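Local coordinates for DUF3845 domain-containing protein (Bacteroides thetaiotaomicron VPI-5482, PDB 3GF6) that is of unknown function but appears to be a bacterial lipoprotein with an all-beta fold built from two antiparallel sheets, at residues V41-Q47 against R201-L207. Numbering follows the deposited sequence. Where two conformers were deposited one is given.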
ATOM      1  N   VAL A  41     -12.706  -5.920  -6.873  1.00 11.87           N
ATOM      2  CA  VAL A  41     -12.484  -4.551  -7.303  1.00 12.85           C
ATOM      3  C   VAL A  41     -13.011  -3.551  -6.271  1.00 14.53           C
ATOM      4  O   VAL A  41     -14.208  -3.559  -5.955  1.00 14.52           O
ATOM      5  CB  VAL A  41     -13.133  -4.315  -8.660  1.00 16.75           C
ATOM      6  CG1 VAL A  41     -12.950  -2.857  -9.114  1.00 15.36           C
ATOM      7  CG2 VAL A  41     -12.541  -5.295  -9.732  1.00 16.34           C
ATOM      8  N   LEU A  42     -12.121  -2.720  -5.717  1.00 11.89           N
ATOM      9  CA  LEU A  42     -12.552  -1.557  -4.947  1.00 13.56           C
ATOM     10  C   LEU A  42     -13.079  -0.499  -5.946  1.00 11.38           C
ATOM     11  O   LEU A  42     -12.405  -0.252  -6.953  1.00 11.40           O
ATOM     12  CB  LEU A  42     -11.371  -1.014  -4.135  1.00 13.19           C
ATOM     13  CG  LEU A  42     -11.484   0.325  -3.417  1.00 17.46           C
ATOM     14  CD1 LEU A  42     -12.731   0.430  -2.481  1.00 14.75           C
ATOM     15  CD2 LEU A  42     -10.149   0.541  -2.652  1.00 12.94           C
ATOM     16  N   ASP A  43     -14.241   0.132  -5.682  1.00 11.61           N
ATOM     17  CA  ASP A  43     -14.878   1.077  -6.632  1.00 12.46           C
ATOM     18  C   ASP A  43     -15.538   2.167  -5.752  1.00 13.58           C
ATOM     19  O   ASP A  43     -16.544   1.908  -5.107  1.00 13.03           O
ATOM     20  CB  ASP A  43     -15.915   0.313  -7.460  1.00 11.83           C
ATOM     21  CG  ASP A  43     -16.491   1.096  -8.594  1.00 13.88           C
ATOM     22  OD1 ASP A  43     -16.418   2.331  -8.563  1.00 11.11           O
ATOM     23  OD2 ASP A  43     -17.066   0.441  -9.504  1.00 13.99           O
ATOM     24  N   THR A  44     -14.916   3.345  -5.709  1.00 14.33           N
ATOM     25  CA  THR A  44     -15.188   4.383  -4.702  1.00 15.84           C
ATOM     26  C   THR A  44     -15.030   5.748  -5.372  1.00 16.73           C
ATOM     27  O   THR A  44     -14.080   5.951  -6.105  1.00 18.03           O
ATOM     28  CB  THR A  44     -14.169   4.291  -3.518  1.00 17.21           C
ATOM     29  OG1 THR A  44     -14.354   3.064  -2.780  1.00 19.09           O
ATOM     30  CG2 THR A  44     -14.289   5.497  -2.576  1.00 20.16           C
ATOM     31  N   ILE A  45     -15.948   6.671  -5.119  1.00 12.80           N
ATOM     32  CA  ILE A  45     -15.806   8.044  -5.600  0.50 14.28           C
ATOM     33  C   ILE A  45     -14.841   8.781  -4.675  1.00 14.70           C
ATOM     34  O   ILE A  45     -15.060   8.821  -3.456  1.00 15.33           O
ATOM     35  CB  ILE A  45     -17.171   8.763  -5.662  0.50 14.97           C
ATOM     36  CG1 ILE A  45     -17.971   8.266  -6.872  0.50 15.93           C
ATOM     37  CG2 ILE A  45     -17.001  10.276  -5.767  0.50 12.16           C
ATOM     38  CD1 ILE A  45     -19.430   8.663  -6.853  0.50 19.06           C
ATOM     39  N   ALA A  46     -13.756   9.306  -5.248  1.00 12.32           N
ATOM     40  CA  ALA A  46     -12.827  10.166  -4.552  1.00  9.14           C
ATOM     41  C   ALA A  46     -13.251  11.627  -4.716  1.00  9.73           C
ATOM     42  O   ALA A  46     -13.507  12.112  -5.837  1.00  9.22           O
ATOM     43  CB  ALA A  46     -11.408   9.943  -5.041  1.00 10.54           C
ATOM     44  N   GLN A  47     -13.379  12.300  -3.578  1.00 10.89           N
ATOM     45  CA  GLN A  47     -13.634  13.701  -3.478  1.00 10.85           C
ATOM     46  C   GLN A  47     -13.354  14.210  -2.062  1.00 12.52           C
ATOM     47  O   GLN A  47     -13.421  13.445  -1.095  1.00  9.33           O
ATOM     48  CB  GLN A  47     -15.092  14.033  -3.870  1.00 11.70           C
ATOM     49  CG  GLN A  47     -16.138  13.523  -2.929  1.00 18.21           C
ATOM     50  CD  GLN A  47     -17.581  13.913  -3.364  1.00 21.85           C
ATOM     51  OE1 GLN A  47     -17.824  14.991  -3.900  1.00 22.42           O
ATOM     52  NE2 GLN A  47     -18.523  13.018  -3.139  1.00 22.70           N
ATOM     53  N   ARG A 201     -13.915  17.815  -9.872  1.00 14.66           N
ATOM     54  CA  ARG A 201     -13.914  17.832  -8.416  1.00 15.74           C
ATOM     55  C   ARG A 201     -13.875  16.422  -7.851  1.00 15.49           C
ATOM     56  O   ARG A 201     -13.414  16.222  -6.743  1.00 15.31           O
ATOM     57  CB  ARG A 201     -15.212  18.519  -7.955  1.00 16.27           C
ATOM     58  CG  ARG A 201     -15.336  18.904  -6.511  1.00 19.47           C
ATOM     59  CD  ARG A 201     -16.025  17.803  -5.725  1.00 21.84           C
ATOM     60  NE  ARG A 201     -15.990  18.001  -4.288  1.00 22.56           N
ATOM     61  CZ  ARG A 201     -17.036  18.367  -3.575  1.00 23.50           C
ATOM     62  NH1 ARG A 201     -18.195  18.616  -4.172  1.00 16.90           N
ATOM     63  NH2 ARG A 201     -16.935  18.497  -2.263  1.00 19.48           N
ATOM     64  N   GLU A 202     -14.401  15.444  -8.586  1.00 12.87           N
ATOM     65  CA  GLU A 202     -14.436  14.062  -8.081  0.50 13.77           C
ATOM     66  C   GLU A 202     -14.041  13.084  -9.166  1.00 13.35           C
ATOM     67  O   GLU A 202     -14.034  13.435 -10.340  1.00 12.13           O
ATOM     68  CB  GLU A 202     -15.840  13.719  -7.572  0.50 13.99           C
ATOM     69  CG  GLU A 202     -16.934  13.689  -8.643  0.50 16.38           C
ATOM     70  CD  GLU A 202     -17.478  15.068  -9.008  0.50 19.36           C
ATOM     71  OE1 GLU A 202     -18.028  15.752  -8.121  0.50 19.47           O
ATOM     72  OE2 GLU A 202     -17.359  15.464 -10.182  0.50 20.21           O
ATOM     73  N   ASN A 203     -13.743  11.852  -8.761  1.00 11.92           N
ATOM     74  CA  ASN A 203     -13.566  10.788  -9.733  1.00 14.89           C
ATOM     75  C   ASN A 203     -13.950   9.443  -9.167  1.00 15.16           C
ATOM     76  O   ASN A 203     -13.709   9.157  -7.998  1.00 12.86           O
ATOM     77  CB  ASN A 203     -12.139  10.685 -10.241  1.00 17.58           C
ATOM     78  CG  ASN A 203     -12.049   9.795 -11.487  1.00 23.71           C
ATOM     79  OD1 ASN A 203     -11.320   8.785 -11.479  1.00 19.86           O
ATOM     80  ND2 ASN A 203     -12.862  10.124 -12.536  1.00 15.65           N
ATOM     81  N   ARG A 204     -14.491   8.596 -10.030  1.00 14.21           N
ATOM     82  CA  ARG A 204     -14.795   7.243  -9.639  1.00 14.38           C
ATOM     83  C   ARG A 204     -13.523   6.448  -9.794  1.00 13.08           C
ATOM     84  O   ARG A 204     -13.083   6.204 -10.908  1.00 14.33           O
ATOM     85  CB  ARG A 204     -15.870   6.692 -10.547  1.00 13.03           C
ATOM     86  CG  ARG A 204     -16.266   5.273 -10.235  1.00 13.22           C
ATOM     87  CD  ARG A 204     -16.932   4.647 -11.392  1.00 20.22           C
ATOM     88  NE  ARG A 204     -17.269   3.257 -11.120  1.00 21.94           N
ATOM     89  CZ  ARG A 204     -17.922   2.491 -11.990  1.00 27.69           C
ATOM     90  NH1 ARG A 204     -18.346   2.985 -13.158  1.00 26.87           N
ATOM     91  NH2 ARG A 204     -18.177   1.237 -11.689  1.00 27.18           N
ATOM     92  N   VAL A 205     -12.929   6.029  -8.684  1.00 12.39           N
ATOM     93  CA  VAL A 205     -11.652   5.331  -8.711  1.00 12.14           C
ATOM     94  C   VAL A 205     -11.858   3.816  -8.535  1.00 11.05           C
ATOM     95  O   VAL A 205     -12.600   3.361  -7.620  1.00 11.31           O
ATOM     96  CB  VAL A 205     -10.706   5.835  -7.583  1.00 13.95           C
ATOM     97  CG1 VAL A 205      -9.384   5.056  -7.567  1.00 16.25           C
ATOM     98  CG2 VAL A 205     -10.433   7.363  -7.752  1.00 11.78           C
ATOM     99  N   ARG A 206     -11.213   3.031  -9.384  1.00 11.51           N
ATOM    100  CA  ARG A 206     -11.279   1.572  -9.262  1.00 12.34           C
ATOM    101  C   ARG A 206      -9.907   0.995  -9.013  1.00 12.73           C
ATOM    102  O   ARG A 206      -8.921   1.470  -9.578  1.00 11.30           O
ATOM    103  CB  ARG A 206     -11.930   0.963 -10.509  1.00 13.01           C
ATOM    104  CG  ARG A 206     -13.446   1.078 -10.468  1.00 14.04           C
ATOM    105  CD  ARG A 206     -14.126   0.408 -11.594  1.00 20.99           C
ATOM    106  NE  ARG A 206     -13.717   0.969 -12.857  1.00 18.45           N
ATOM    107  CZ  ARG A 206     -13.913   0.397 -14.042  1.00 25.62           C
ATOM    108  NH1 ARG A 206     -14.533  -0.779 -14.157  1.00 23.73           N
ATOM    109  NH2 ARG A 206     -13.467   1.014 -15.128  1.00 22.45           N
ATOM    110  N   LEU A 207      -9.826   0.015  -8.109  1.00 11.66           N
ATOM    111  CA  LEU A 207      -8.592  -0.676  -7.848  1.00  8.92           C
ATOM    112  C   LEU A 207      -8.935  -2.156  -7.876  1.00  9.94           C
ATOM    113  O   LEU A 207      -9.601  -2.654  -6.945  1.00 10.27           O
ATOM    114  CB  LEU A 207      -7.954  -0.290  -6.496  1.00 11.97           C
ATOM    115  CG  LEU A 207      -6.597  -0.957  -6.171  1.00 12.46           C
ATOM    116  CD1 LEU A 207      -5.534  -0.372  -7.151  1.00 10.68           C
ATOM    117  CD2 LEU A 207      -6.160  -0.780  -4.734  1.00 14.70           C
TER
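Asp43 and Arg204 join two antiparallel strands through a diagonal, side-on salt bridge, Asp43 lying opposite Arg206 and Arg204 opposite Ile45. Arg204 NE donates to Asp43 OD1 at 2.8 Å and Arg204 NH2 to Asp43 OD2 at 2.6 Å, each oxygen offering its syn lone pair. Carboxylate and guanidinium planes lie 13° apart, and both bonds run close to the guanidinium plane. Arg204 is stretched out from CG to NE with CG trans to the backbone N (chi1 180°), a shape that carries its head diagonally to the Asp43 carboxylate. The CG and CD methylenes of Arg206 lie against the carboxylate, Arg206 CG 3.6 Å from Asp43 CG.

On the opposite face Ala46 CB touches Val205 CG2 at 3.9 Å and Leu42 CB approaches Leu207 CB. Leu57, Phe59 and Ile61 of strand 56-62, in the other sheet, pack on Ala46, Val205 and Leu207, so this face belongs to the interior of a beta-sandwich. Three hydrogen-bonded pairs, Leu42–Leu207, Thr44–Val205 and Ala46–Asn203, join the backbones through six bonds. Beyond them, Gln47 OE1 sits 3.4 Å above the Arg201 guanidinium, over its centre, while Arg201 NH2 bonds to Tyr48 O. Ser125 N holds Asn203 OD1.

The strand pair is thus amphipathic: its inner face is mainly apolar, whereas on the outer one the two-point ionic grip probably limits rotation of both charged groups.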